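Local structure of geranyltranstransferase (Staphylococcus aureus, 1RTR) at residues L52-S56 with L57-Y61; Q215-D218 with D219-C223; S243-V246 with S247-K251; T278-L281 with L282-V285. The protein probably catalyses, as a farnesyl pyrophosphate synthase, the chain-elongating condensation of isopentenyl pyrophosphate with allylic pyrophosphates that yields farnesyl pyrophosphate for isoprenoid biosynthesis. All coordinates share one frame; numbering follows the deposited sequence.

Contact 1: residues L52-S56 with L57-Y61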
loop_
_atom_site.group_PDB
_atom_site.type_symbol
_atom_site.label_atom_id
_atom_site.label_comp_id
_atom_site.label_asym_id
_atom_site.label_seq_id
_atom_site.Cartn_x
_atom_site.Cartn_y
_atom_site.Cartn_z
ATOM N N LEU A 52 -13.672 -19.709 -2.439
ATOM C CA LEU A 52 -14.849 -20.521 -2.070
ATOM C C LEU A 52 -16.141 -19.708 -1.954
ATOM O O LEU A 52 -17.212 -20.188 -2.354
ATOM C CB LEU A 52 -14.590 -21.355 -0.807
ATOM C CG LEU A 52 -13.553 -22.487 -0.987
ATOM C CD1 LEU A 52 -13.059 -23.038 0.322
ATOM C CD2 LEU A 52 -14.088 -23.611 -1.857
ATOM N N THR A 53 -16.055 -18.480 -1.442
ATOM C CA THR A 53 -17.225 -17.597 -1.389
ATOM C C THR A 53 -17.834 -17.325 -2.776
ATOM O O THR A 53 -19.064 -17.331 -2.935
ATOM C CB THR A 53 -16.884 -16.254 -0.669
ATOM O OG1 THR A 53 -16.414 -16.516 0.658
ATOM C CG2 THR A 53 -18.129 -15.412 -0.455
ATOM N N LEU A 54 -16.985 -17.066 -3.767
ATOM C CA LEU A 54 -17.458 -16.897 -5.149
ATOM C C LEU A 54 -18.170 -18.154 -5.672
ATOM O O LEU A 54 -19.204 -18.063 -6.347
ATOM C CB LEU A 54 -16.297 -16.573 -6.087
ATOM C CG LEU A 54 -15.757 -15.152 -6.127
ATOM C CD1 LEU A 54 -14.494 -15.121 -6.976
ATOM C CD2 LEU A 54 -16.823 -14.153 -6.641
ATOM N N ASP A 55 -17.606 -19.322 -5.362
ATOM C CA ASP A 55 -18.198 -20.584 -5.785
ATOM C C ASP A 55 -19.582 -20.820 -5.166
ATOM O O ASP A 55 -20.498 -21.256 -5.862
ATOM C CB ASP A 55 -17.262 -21.760 -5.494
ATOM C CG ASP A 55 -17.713 -23.030 -6.186
ATOM O OD1 ASP A 55 -18.143 -23.981 -5.493
ATOM O OD2 ASP A 55 -17.704 -23.152 -7.431
ATOM N N SER A 56 -19.728 -20.511 -3.872
ATOM C CA SER A 56 -21.020 -20.569 -3.189
ATOM C C SER A 56 -22.019 -19.649 -3.833
ATOM O O SER A 56 -23.229 -19.886 -3.764
ATOM C CB SER A 56 -20.895 -20.145 -1.727
ATOM O OG SER A 56 -19.799 -20.766 -1.097
ATOM N N LEU A 57 -21.525 -18.569 -4.419
ATOM C CA LEU A 57 -22.403 -17.575 -5.015
ATOM C C LEU A 57 -22.622 -17.806 -6.520
ATOM O O LEU A 57 -23.033 -16.888 -7.240
ATOM C CB LEU A 57 -21.861 -16.176 -4.730
ATOM C CG LEU A 57 -22.308 -15.333 -3.517
ATOM C CD1 LEU A 57 -23.019 -16.107 -2.386
ATOM C CD2 LEU A 57 -21.100 -14.545 -2.990
ATOM N N ASN A 58 -22.353 -19.030 -6.987
ATOM C CA ASN A 58 -22.643 -19.431 -8.370
ATOM C C ASN A 58 -21.800 -18.695 -9.420
ATOM O O ASN A 58 -22.219 -18.522 -10.567
ATOM C CB ASN A 58 -24.141 -19.263 -8.688
ATOM C CG ASN A 58 -25.038 -20.088 -7.774
ATOM O OD1 ASN A 58 -24.635 -21.129 -7.248
ATOM N ND2 ASN A 58 -26.264 -19.614 -7.580
ATOM N N THR A 59 -20.609 -18.265 -9.024
ATOM C CA THR A 59 -19.802 -17.413 -9.870
ATOM C C THR A 59 -18.495 -18.113 -10.154
ATOM O O THR A 59 -17.984 -18.853 -9.308
ATOM C CB THR A 59 -19.590 -16.068 -9.166
ATOM O OG1 THR A 59 -20.856 -15.406 -9.053
ATOM C CG2 THR A 59 -18.784 -15.105 -10.024
ATOM N N GLU A 60 -17.964 -17.904 -11.357
ATOM C CA GLU A 60 -16.679 -18.493 -11.724
ATOM C C GLU A 60 -15.585 -18.034 -10.759
ATOM O O GLU A 60 -15.202 -16.865 -10.754
ATOM C CB GLU A 60 -16.317 -18.161 -13.180
ATOM C CG GLU A 60 -14.976 -18.718 -13.640
ATOM C CD GLU A 60 -14.770 -20.168 -13.236
ATOM O OE1 GLU A 60 -13.626 -20.529 -12.827
ATOM O OE2 GLU A 60 -15.757 -20.946 -13.330
ATOM N N TYR A 61 -15.085 -18.961 -9.948
ATOM C CA TYR A 61 -14.105 -18.617 -8.925
ATOM C C TYR A 61 -12.822 -17.949 -9.454
ATOM O O TYR A 61 -12.126 -17.245 -8.700
ATOM C CB TYR A 61 -13.799 -19.821 -8.015
ATOM C CG TYR A 61 -12.688 -20.722 -8.488
ATOM C CD1 TYR A 61 -12.967 -21.891 -9.204
ATOM C CD2 TYR A 61 -11.362 -20.422 -8.205
ATOM C CE1 TYR A 61 -11.955 -22.724 -9.640
ATOM C CE2 TYR A 61 -10.341 -21.247 -8.635
ATOM C CZ TYR A 61 -10.642 -22.394 -9.352
ATOM O OH TYR A 61 -9.613 -23.204 -9.778
HETATM O O HOH W 1 -24.119 -22.177 -4.775
#
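The amides of N58 and T59 reach back to D55 and L54, and the N58-D55 bond lies within the span of the longer T59-L54 bond, with N58 at positive phi (66°). T59 N donates to L54 O at 3.0 Å, with the donor tilted 29° from the carbonyl plane, whereas N58 N, 3.1 Å from D55 O, lies well above the plane of its carbonyl. L57 N also faces T53 O and L54 O, but both bonds are weak. One turn earlier, L52 O takes two donors, S56 N and S56 OG; OG sits beside its own backbone N (chi1 -47°), a torsion that turns the hydroxyl back along the helix.

Apolar branches follow the reversal. L54 CD2 meets T59 CG2 at 4.0 Å, the two side chains crossing at a slant, while L54 CD1 lies 3.6 Å from Y61 O. T53 CG2 and L57 CD2 run alongside each other, also 4.0 Å apart. A water donates to both S56 O and N58 OD1, bridging the helix end to the N58 amide, whose ND2 bonds Q275 O. The T59 hydroxyl donates to L57 O, and the hydroxyl of Y61 is tied to E12. T53 and L54 rest on helix 179-193, and D55 OD1 accepts from T2 N. The paired T59-L54 and N58-D55 bonds, with N58 as the C-prime residue, identify a Schellman motif closing helix 45-56.

Contact 2: residues Q215-D218 with D219-C223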
loop_
_atom_site.group_PDB
_atom_site.type_symbol
_atom_site.label_atom_id
_atom_site.label_comp_id
_atom_site.label_asym_id
_atom_site.label_seq_id
_atom_site.Cartn_x
_atom_site.Cartn_y
_atom_site.Cartn_z
ATOM N N GLN A 215 -9.267 -16.420 16.519
ATOM C CA GLN A 215 -8.306 -16.158 17.577
ATOM C C GLN A 215 -8.685 -16.840 18.881
ATOM O O GLN A 215 -7.803 -17.236 19.659
ATOM C CB GLN A 215 -8.128 -14.646 17.777
ATOM C CG GLN A 215 -7.318 -13.956 16.656
ATOM C CD GLN A 215 -5.904 -14.524 16.505
ATOM O OE1 GLN A 215 -5.237 -14.837 17.503
ATOM N NE2 GLN A 215 -5.453 -14.665 15.261
ATOM N N ILE A 216 -9.992 -16.982 19.113
ATOM C CA ILE A 216 -10.489 -17.715 20.268
ATOM C C ILE A 216 -9.973 -19.145 20.225
ATOM O O ILE A 216 -9.372 -19.612 21.192
ATOM C CB ILE A 216 -12.027 -17.695 20.341
ATOM C CG1 ILE A 216 -12.541 -16.260 20.441
ATOM C CG2 ILE A 216 -12.499 -18.501 21.546
ATOM C CD1 ILE A 216 -14.046 -16.121 20.285
ATOM N N LYS A 217 -10.181 -19.823 19.094
ATOM C CA LYS A 217 -9.733 -21.214 18.928
ATOM C C LYS A 217 -8.263 -21.344 19.311
ATOM O O LYS A 217 -7.884 -22.215 20.098
ATOM C CB LYS A 217 -9.976 -21.692 17.489
ATOM C CG LYS A 217 -9.540 -23.137 17.174
ATOM C CD LYS A 217 -8.637 -23.177 15.922
ATOM C CE LYS A 217 -9.120 -24.178 14.859
ATOM N NZ LYS A 217 -8.152 -25.303 14.618
ATOM N N ASP A 218 -7.457 -20.432 18.778
ATOM C CA ASP A 218 -6.013 -20.399 18.999
ATOM C C ASP A 218 -5.596 -20.192 20.447
ATOM O O ASP A 218 -4.640 -20.827 20.909
ATOM C CB ASP A 218 -5.392 -19.308 18.133
ATOM C CG ASP A 218 -4.657 -19.869 16.953
ATOM O OD1 ASP A 218 -3.409 -19.787 16.970
ATOM O OD2 ASP A 218 -5.238 -20.420 15.983
ATOM N N ASP A 219 -6.289 -19.288 21.146
ATOM C CA ASP A 219 -6.071 -19.096 22.581
ATOM C C ASP A 219 -6.378 -20.385 23.349
ATOM O O ASP A 219 -5.587 -20.807 24.185
ATOM C CB ASP A 219 -6.911 -17.935 23.118
ATOM C CG ASP A 219 -6.298 -16.585 22.814
ATOM O OD1 ASP A 219 -7.068 -15.611 22.693
ATOM O OD2 ASP A 219 -5.064 -16.391 22.681
ATOM N N LEU A 220 -7.512 -21.012 23.032
ATOM C CA LEU A 220 -7.892 -22.288 23.631
ATOM C C LEU A 220 -6.845 -23.374 23.403
ATOM O O LEU A 220 -6.400 -24.012 24.360
ATOM C CB LEU A 220 -9.276 -22.747 23.152
ATOM C CG LEU A 220 -10.466 -22.073 23.850
ATOM C CD1 LEU A 220 -11.741 -22.222 23.053
ATOM C CD2 LEU A 220 -10.630 -22.589 25.279
ATOM N N LEU A 221 -6.432 -23.566 22.149
ATOM C CA LEU A 221 -5.390 -24.546 21.821
ATOM C C LEU A 221 -4.068 -24.320 22.563
ATOM O O LEU A 221 -3.397 -25.279 22.930
ATOM C CB LEU A 221 -5.155 -24.600 20.313
ATOM C CG LEU A 221 -6.012 -25.584 19.512
ATOM C CD1 LEU A 221 -5.820 -25.342 18.027
ATOM C CD2 LEU A 221 -5.685 -27.031 19.872
ATOM N N ASP A 222 -3.696 -23.061 22.792
ATOM C CA ASP A 222 -2.499 -22.749 23.586
ATOM C C ASP A 222 -2.672 -23.178 25.042
ATOM O O ASP A 222 -1.714 -23.593 25.696
ATOM C CB ASP A 222 -2.162 -21.251 23.532
ATOM C CG ASP A 222 -1.490 -20.833 22.224
ATOM O OD1 ASP A 222 -0.791 -21.657 21.584
ATOM O OD2 ASP A 222 -1.604 -19.675 21.764
ATOM N N CYS A 223 -3.901 -23.060 25.541
ATOM C CA CYS A 223 -4.230 -23.466 26.903
ATOM C C CYS A 223 -4.398 -24.991 27.010
ATOM O O CYS A 223 -3.854 -25.602 27.931
ATOM C CB CYS A 223 -5.472 -22.718 27.413
ATOM S SG CYS A 223 -6.363 -23.538 28.761
#
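K217 and L221, one helical turn apart, lie side by side and point the same way. From CB, the lysine chain sets out with CG anti to the backbone N (chi1 180°), then bends at each later torsion. CG comes to 4.4 Å from L221 CD1, and CD closes to 4.1 Å from the same methyl. CE carries the chain on to NZ, which is also 4.1 Å from L221 CD1, while its hydrogen bond goes to S290 O near the end of the modelled chain. The aliphatic part thus packs on leucine and the ammonium has a backbone acceptor.

I216 and L220 are likewise side by side, CG2 to CD1 at 4.1 Å. Beneath both pairs run i to i+4 backbone bonds: L220 N to I216 O is 3.0 Å with an N-H...O angle of 174°, and L221 N to K217 O is 2.9 Å. D218-D222 reads as the second aspartate-rich motif (DDxxD) of polyprenyl synthetases, whose carboxylates in relatives bind the magnesium ions that hold substrate pyrophosphate. It lies in the C-terminal part of helix 197-227, where I216 packs against Y245, L258 and H261 of helix 245-270, and C223 touches K251.

Contact 3: residues S243-V246 with S247-K251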
loop_
_atom_site.group_PDB
_atom_site.type_symbol
_atom_site.label_atom_id
_atom_site.label_comp_id
_atom_site.label_asym_id
_atom_site.label_seq_id
_atom_site.Cartn_x
_atom_site.Cartn_y
_atom_site.Cartn_z
ATOM N N SER A 243 -2.131 -11.165 27.388
ATOM C CA SER A 243 -3.540 -10.973 27.695
ATOM C C SER A 243 -4.446 -11.542 26.587
ATOM O O SER A 243 -4.392 -11.089 25.438
ATOM C CB SER A 243 -3.828 -9.494 27.944
ATOM O OG SER A 243 -5.194 -9.299 28.269
ATOM N N THR A 244 -5.270 -12.537 26.937
ATOM C CA THR A 244 -5.942 -13.385 25.938
ATOM C C THR A 244 -7.380 -13.705 26.299
ATOM O O THR A 244 -7.893 -13.230 27.315
ATOM C CB THR A 244 -5.188 -14.733 25.739
ATOM O OG1 THR A 244 -5.445 -15.599 26.860
ATOM C CG2 THR A 244 -3.650 -14.556 25.718
ATOM N N TYR A 245 -8.019 -14.529 25.470
ATOM C CA TYR A 245 -9.402 -14.939 25.712
ATOM C C TYR A 245 -9.552 -15.791 26.964
ATOM O O TYR A 245 -10.500 -15.579 27.722
ATOM C CB TYR A 245 -10.011 -15.656 24.509
ATOM C CG TYR A 245 -10.588 -14.701 23.500
ATOM C CD1 TYR A 245 -9.902 -14.415 22.322
ATOM C CD2 TYR A 245 -11.808 -14.064 23.727
ATOM C CE1 TYR A 245 -10.411 -13.531 21.398
ATOM C CE2 TYR A 245 -12.325 -13.177 22.806
ATOM C CZ TYR A 245 -11.615 -12.914 21.642
ATOM O OH TYR A 245 -12.106 -12.029 20.709
ATOM N N VAL A 246 -8.627 -16.727 27.191
ATOM C CA VAL A 246 -8.716 -17.588 28.365
ATOM C C VAL A 246 -8.265 -16.879 29.649
ATOM O O VAL A 246 -8.762 -17.197 30.739
ATOM C CB VAL A 246 -8.068 -19.025 28.185
ATOM C CG1 VAL A 246 -7.619 -19.282 26.760
ATOM C CG2 VAL A 246 -6.940 -19.290 29.183
ATOM N N SER A 247 -7.351 -15.916 29.523
ATOM C CA SER A 247 -6.861 -15.164 30.680
ATOM C C SER A 247 -7.873 -14.137 31.174
ATOM O O SER A 247 -7.779 -13.662 32.306
ATOM C CB SER A 247 -5.523 -14.491 30.377
ATOM O OG SER A 247 -5.710 -13.173 29.895
ATOM N N LEU A 248 -8.831 -13.781 30.330
ATOM C CA LEU A 248 -9.873 -12.850 30.733
ATOM C C LEU A 248 -11.154 -13.577 31.152
ATOM O O LEU A 248 -11.836 -13.155 32.085
ATOM C CB LEU A 248 -10.177 -11.860 29.611
ATOM C CG LEU A 248 -9.117 -10.798 29.296
ATOM C CD1 LEU A 248 -9.317 -10.247 27.883
ATOM C CD2 LEU A 248 -9.126 -9.666 30.307
ATOM N N LEU A 249 -11.463 -14.675 30.470
ATOM C CA LEU A 249 -12.759 -15.321 30.580
ATOM C C LEU A 249 -12.635 -16.661 31.285
ATOM O O LEU A 249 -13.636 -17.273 31.683
ATOM C CB LEU A 249 -13.336 -15.546 29.182
ATOM C CG LEU A 249 -14.408 -14.640 28.575
ATOM C CD1 LEU A 249 -14.507 -13.271 29.228
ATOM C CD2 LEU A 249 -14.145 -14.509 27.087
ATOM N N GLY A 250 -11.393 -17.105 31.429
ATOM C CA GLY A 250 -11.105 -18.467 31.820
ATOM C C GLY A 250 -11.412 -19.374 30.646
ATOM O O GLY A 250 -12.015 -18.945 29.646
ATOM N N LYS A 251 -11.011 -20.632 30.783
ATOM C CA LYS A 251 -11.176 -21.640 29.756
ATOM C C LYS A 251 -12.617 -21.822 29.282
ATOM O O LYS A 251 -12.875 -21.857 28.080
ATOM C CB LYS A 251 -10.621 -22.953 30.276
ATOM C CG LYS A 251 -9.965 -23.800 29.227
ATOM C CD LYS A 251 -9.971 -25.247 29.646
ATOM C CE LYS A 251 -11.294 -25.909 29.309
ATOM N NZ LYS A 251 -11.562 -27.045 30.238
#
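T244 and S247 exchange reciprocal hydrogen bonds, a capping box at the start of helix 245-270. T244 N donates to S247 OG at 3.1 Å, almost straight at 176°, and S247 N donates to T244 OG1 at 3.3 Å. The threonine hydroxyl stands between its own backbone N and carbonyl carbon (chi1 75°), which brings OG1 over the first turn to take an amide that has no helical carbonyl before it. The next amide is less well served: L248 N reaches T244 O at 3.2 Å, but the 130° angle makes the bond weak. L249 N to Y245 O, at 3.0 Å, is the first i to i+4 bond here that is not weak. Y245 N finds its acceptor on another helix, in D219 OD1.

Apolar atoms shield some of these acceptors. L248 CD1 lies 3.4 Å from T244 O, and L249 CB 3.2 Å from Y245 O. L249 CD2 meets the Y245 ring at its edge, near the ring plane, 4.1 Å from CD2 of the tyrosine. Buried Y245 wedges toward M212 of helix 197-227 and toward L167, L170 and E171 of helix 167-177, while L248 also touches L170 and K251 reaches E227.

Contact 4: residues T278-L281 with L282-V285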
loop_
_atom_site.group_PDB
_atom_site.type_symbol
_atom_site.label_atom_id
_atom_site.label_comp_id
_atom_site.label_asym_id
_atom_site.label_seq_id
_atom_site.Cartn_x
_atom_site.Cartn_y
_atom_site.Cartn_z
ATOM N N THR A 278 -24.240 -23.216 0.491
ATOM C CA THR A 278 -23.237 -22.736 1.436
ATOM C C THR A 278 -22.375 -23.832 2.046
ATOM O O THR A 278 -21.595 -23.568 2.961
ATOM C CB THR A 278 -23.912 -21.943 2.559
ATOM O OG1 THR A 278 -24.789 -22.813 3.287
ATOM C CG2 THR A 278 -24.851 -20.868 1.990
ATOM N N LYS A 279 -22.489 -25.055 1.540
ATOM C CA LYS A 279 -21.736 -26.172 2.109
ATOM C C LYS A 279 -20.262 -25.815 2.351
ATOM O O LYS A 279 -19.681 -26.229 3.358
ATOM C CB LYS A 279 -21.948 -27.460 1.276
ATOM C CG LYS A 279 -20.702 -28.296 0.898
ATOM C CD LYS A 279 -20.689 -28.635 -0.617
ATOM C CE LYS A 279 -20.008 -27.533 -1.477
ATOM N NZ LYS A 279 -20.877 -26.970 -2.576
ATOM N N HIS A 280 -19.681 -25.011 1.458
ATOM C CA HIS A 280 -18.269 -24.615 1.558
ATOM C C HIS A 280 -17.987 -23.672 2.728
ATOM O O HIS A 280 -17.044 -23.881 3.505
ATOM C CB HIS A 280 -17.809 -23.954 0.255
ATOM C CG HIS A 280 -17.430 -24.925 -0.819
ATOM N ND1 HIS A 280 -16.837 -26.143 -0.549
ATOM C CD2 HIS A 280 -17.566 -24.861 -2.165
ATOM C CE1 HIS A 280 -16.628 -26.787 -1.684
ATOM N NE2 HIS A 280 -17.062 -26.031 -2.678
ATOM N N LEU A 281 -18.798 -22.621 2.818
ATOM C CA LEU A 281 -18.718 -21.659 3.902
ATOM C C LEU A 281 -18.897 -22.387 5.241
ATOM O O LEU A 281 -18.053 -22.272 6.141
ATOM C CB LEU A 281 -19.775 -20.565 3.709
ATOM C CG LEU A 281 -19.470 -19.297 2.891
ATOM C CD1 LEU A 281 -18.242 -19.409 1.990
ATOM C CD2 LEU A 281 -20.679 -18.897 2.080
ATOM N N LEU A 282 -19.973 -23.173 5.336
ATOM C CA LEU A 282 -20.275 -23.993 6.507
ATOM C C LEU A 282 -19.122 -24.916 6.849
ATOM O O LEU A 282 -18.833 -25.136 8.022
ATOM C CB LEU A 282 -21.565 -24.792 6.281
ATOM C CG LEU A 282 -22.357 -25.436 7.433
ATOM C CD1 LEU A 282 -22.046 -26.935 7.545
ATOM C CD2 LEU A 282 -22.151 -24.742 8.791
ATOM N N GLU A 283 -18.449 -25.439 5.829
ATOM C CA GLU A 283 -17.284 -26.292 6.053
ATOM C C GLU A 283 -16.107 -25.527 6.666
ATOM O O GLU A 283 -15.370 -26.081 7.481
ATOM C CB GLU A 283 -16.856 -26.970 4.754
ATOM C CG GLU A 283 -16.675 -28.481 4.838
ATOM C CD GLU A 283 -16.902 -29.158 3.494
ATOM O OE1 GLU A 283 -17.806 -30.031 3.398
ATOM O OE2 GLU A 283 -16.179 -28.806 2.525
ATOM N N ILE A 284 -15.933 -24.262 6.270
ATOM C CA ILE A 284 -14.868 -23.423 6.827
ATOM C C ILE A 284 -15.143 -23.080 8.293
ATOM O O ILE A 284 -14.221 -23.094 9.112
ATOM C CB ILE A 284 -14.623 -22.150 5.958
ATOM C CG1 ILE A 284 -13.660 -22.468 4.820
ATOM C CG2 ILE A 284 -14.052 -20.979 6.781
ATOM C CD1 ILE A 284 -14.114 -21.907 3.504
ATOM N N VAL A 285 -16.405 -22.795 8.614
ATOM C CA VAL A 285 -16.836 -22.604 10.001
ATOM C C VAL A 285 -16.393 -23.776 10.869
ATOM O O VAL A 285 -15.850 -23.574 11.957
ATOM C CB VAL A 285 -18.367 -22.466 10.138
ATOM C CG1 VAL A 285 -18.766 -22.354 11.613
ATOM C CG2 VAL A 285 -18.878 -21.272 9.364
#
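H280 and E283 approach at an angle, with the carboxylate OE2 at the edge of the imidazole, near the ring plane and 4.1 Å from ND1; at that distance the pair is near but not hydrogen-bonded. Ring and carboxylate planes are turned 74° apart. On one face of the ring, K279 CE lies 3.4 Å above the plane, over its centre. Farther along, I284 CD1 comes within 3.5 Å of H280 O, and V285 CG2 within 3.5 Å of L281 O; the valine's CG2 stands beside its backbone N (chi1 177° for CG1), which turns that methyl back toward the preceding turn.

The frame is the opening two turns of helix 279-289, with T278 at the N-cap position though its side chain makes no capping bond. L282 N donates to T278 O at 2.9 Å with an angle of 168°, E283 N to K279 O likewise at 2.9 Å, and V285 N to L281 O at 3.0 Å.

Beyond these turns, T2 O accepts from H280 NE2 and thereby helps set the ring's rotation, while L52 and D55 of helix 45-56 pack on the imidazole. L281 O also receives the Y206 hydroxyl, from helix 197-227. That helix supplies L210 to I284 and M213 to V285; helix 245-270 meets L282 through V266 and L269.

How the contacts relate
The four contacts form two touching pairs within one largely helical chain. Contacts 1 and 4 have centres about 12 Å apart, where helices 45-56 and 279-289 pack: L52 CD1 lies 3.5 Å from I284 CD1. T2, the first modelled residue, bonds to both D55 and H280. Contact 2 carries the probable second aspartate-rich motif, and contact 3, its centre about 9 Å away, caps the next helix against that motif, D219 OD1 to Y245 N being 3.1 Å. Contacts 1 and 4 lie away from it, with centres about 30 and 21 Å from that of contact 2. Contacts 1 and 3 sit on opposite sides of the chain's centre, their centres about 37 Å apart.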